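Local coordinates for protein carboxyl esterase NP (Bacillus subtilis, PDB 4CCW) that hydrolyses carboxylic esters to an alcohol and a carboxylate as a carboxylesterase of the alpha/beta hydrolase superfamily, at residues Leu133-Phe138 with Lys147-Leu152. Residues are numbered along the deposited sequence; the frame is centred on the assembly and turned at random.
Sequences LHTMNF and KSAAIL
Ile151 and Ala149 turn their side chains toward the helix; Ile151 meets both Thr135 and Met136, Ala149 meets Thr135 alone. The methyl CD1 of Ile151 is the closest point, 3.6 Å from CE of Met136. The Met136 chain starts with CG anti to the backbone N (chi1 -175°), then bends at its next two torsions. The bend lays SD and CE against Ile151 CD1, with SD at 3.9 Å, the two chains crossing at about a right angle. Thr135 uses only its methyl: CG2 sits 3.7 Å from Ala149 CB and 4.0 Å from Ile151 CG1. Its hydroxyl is turned back to the helix and hydrogen-bonds to Gly131 O, one turn earlier. No hydrogen bond joins the two segments, so apolar packing alone links them here.

The tight part is thus small, four buried residues, Thr135, Met136, Ala149 and Ile151. Ser148 and Lys147 make no contact with 133-138; Ser148 is still buried, and Lys147 is exposed. Ile236 of strand 236-241 touches both Met136 and Ile151, and Met125 of strand 123-128 touches Thr135. The axes of segments 133-138 and 148-152 approach to 8.5 Å and run roughly antiparallel, at 145°. The contact packs the helix of a beta-alpha-beta crossover (strand 123-128, helix 130-141, strand 146-152) on the strand that follows it. In the alpha/beta hydrolase fold, such a helix follows the nucleophile elbow, here probably the GxSxG turn at Ser129.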
loop_
_atom_site.group_PDB
_atom_site.type_symbol
_atom_site.label_atom_id
_atom_site.label_comp_id
_atom_site.label_asym_id
_atom_site.label_seq_id
_atom_site.Cartn_x
_atom_site.Cartn_y
_atom_site.Cartn_z
ATOM N N LEU A 133 -3.411 2.099 -5.450
ATOM C CA LEU A 133 -3.873 3.292 -6.153
ATOM C C LEU A 133 -2.682 4.148 -6.583
ATOM O O LEU A 133 -2.608 4.561 -7.755
ATOM C CB LEU A 133 -4.852 4.087 -5.274
ATOM C CG LEU A 133 -5.260 5.516 -5.647
ATOM C CD1 LEU A 133 -5.784 5.630 -7.081
ATOM C CD2 LEU A 133 -6.318 5.971 -4.628
ATOM N N HIS A 134 -1.745 4.371 -5.654
ATOM C CA HIS A 134 -0.463 5.019 -5.962
ATOM C C HIS A 134 0.240 4.302 -7.082
ATOM O O HIS A 134 0.773 4.926 -8.000
ATOM C CB HIS A 134 0.429 5.073 -4.717
ATOM C CG HIS A 134 0.114 6.215 -3.788
ATOM N ND1 HIS A 134 0.858 7.334 -3.733
ATOM C CD2 HIS A 134 -0.904 6.370 -2.845
ATOM C CE1 HIS A 134 0.342 8.177 -2.818
ATOM N NE2 HIS A 134 -0.735 7.584 -2.266
ATOM N N THR A 135 0.242 2.976 -7.035
ATOM C CA THR A 135 0.913 2.184 -8.067
ATOM C C THR A 135 0.287 2.420 -9.440
ATOM O O THR A 135 1.011 2.679 -10.408
ATOM C CB THR A 135 0.952 0.675 -7.717
ATOM O OG1 THR A 135 1.769 0.491 -6.551
ATOM C CG2 THR A 135 1.576 -0.135 -8.872
ATOM N N MET A 136 -1.038 2.367 -9.526
ATOM C CA MET A 136 -1.712 2.570 -10.800
ATOM C C MET A 136 -1.445 3.994 -11.305
ATOM O O MET A 136 -1.145 4.195 -12.476
ATOM C CB MET A 136 -3.224 2.315 -10.680
ATOM C CG MET A 136 -3.969 2.404 -12.003
ATOM S SD MET A 136 -3.493 1.044 -13.078
ATOM C CE MET A 136 -4.710 -0.167 -12.688
ATOM N N ASN A 137 -1.531 4.968 -10.409
ATOM C CA ASN A 137 -1.315 6.355 -10.797
ATOM C C ASN A 137 0.103 6.526 -11.385
ATOM O O ASN A 137 0.304 7.217 -12.403
ATOM C CB ASN A 137 -1.542 7.283 -9.587
ATOM C CG ASN A 137 -1.386 8.760 -9.936
ATOM O OD1 ASN A 137 -2.144 9.315 -10.736
ATOM N ND2 ASN A 137 -0.417 9.405 -9.309
ATOM N N PHE A 138 1.072 5.857 -10.766
ATOM C CA PHE A 138 2.486 5.987 -11.171
ATOM C C PHE A 138 2.772 5.308 -12.506
ATOM O O PHE A 138 3.437 5.883 -13.377
ATOM C CB PHE A 138 3.413 5.453 -10.071
ATOM C CG PHE A 138 4.881 5.719 -10.313
ATOM C CD1 PHE A 138 5.415 6.992 -10.121
ATOM C CD2 PHE A 138 5.731 4.694 -10.698
ATOM C CE1 PHE A 138 6.772 7.235 -10.316
ATOM C CE2 PHE A 138 7.083 4.923 -10.896
ATOM C CZ PHE A 138 7.604 6.196 -10.704
ATOM N N LYS A 147 8.638 -1.968 -14.519
ATOM C CA LYS A 147 8.759 -3.216 -15.291
ATOM C C LYS A 147 7.406 -3.931 -15.389
ATOM O O LYS A 147 6.968 -4.322 -16.477
ATOM C CB LYS A 147 9.809 -4.133 -14.658
ATOM C CG LYS A 147 11.210 -3.536 -14.643
ATOM C CD LYS A 147 12.284 -4.552 -14.276
ATOM C CE LYS A 147 13.679 -3.934 -14.319
ATOM N NZ LYS A 147 14.257 -3.827 -15.697
ATOM N N SER A 148 6.761 -4.098 -14.238
ATOM C CA SER A 148 5.419 -4.674 -14.139
ATOM C C SER A 148 4.929 -4.380 -12.730
ATOM O O SER A 148 5.727 -4.025 -11.865
ATOM C CB SER A 148 5.416 -6.178 -14.450
ATOM O OG SER A 148 5.917 -6.941 -13.369
ATOM N N ALA A 149 3.624 -4.515 -12.509
ATOM C CA ALA A 149 3.008 -4.099 -11.250
ATOM C C ALA A 149 1.956 -5.098 -10.815
ATOM O O ALA A 149 1.187 -5.588 -11.642
ATOM C CB ALA A 149 2.399 -2.719 -11.407
ATOM N N ALA A 150 1.962 -5.416 -9.518
ATOM C CA ALA A 150 0.936 -6.222 -8.883
ATOM C C ALA A 150 0.132 -5.267 -8.024
ATOM O O ALA A 150 0.678 -4.592 -7.131
ATOM C CB ALA A 150 1.556 -7.323 -8.031
ATOM N N ILE A 151 -1.156 -5.190 -8.324
ATOM C CA ILE A 151 -2.052 -4.245 -7.661
ATOM C C ILE A 151 -3.018 -5.094 -6.871
ATOM O O ILE A 151 -3.761 -5.889 -7.443
ATOM C CB ILE A 151 -2.749 -3.328 -8.698
ATOM C CG1 ILE A 151 -1.706 -2.415 -9.362
ATOM C CG2 ILE A 151 -3.880 -2.525 -8.064
ATOM C CD1 ILE A 151 -2.224 -1.605 -10.539
ATOM N N LEU A 152 -2.971 -4.952 -5.544
ATOM C CA LEU A 152 -3.743 -5.810 -4.653
ATOM C C LEU A 152 -4.839 -5.002 -3.991
ATOM O O LEU A 152 -4.535 -4.010 -3.326
ATOM C CB LEU A 152 -2.833 -6.413 -3.562
ATOM C CG LEU A 152 -1.891 -7.598 -3.867
ATOM C CD1 LEU A 152 -1.277 -7.611 -5.258
ATOM C CD2 LEU A 152 -0.788 -7.688 -2.817
#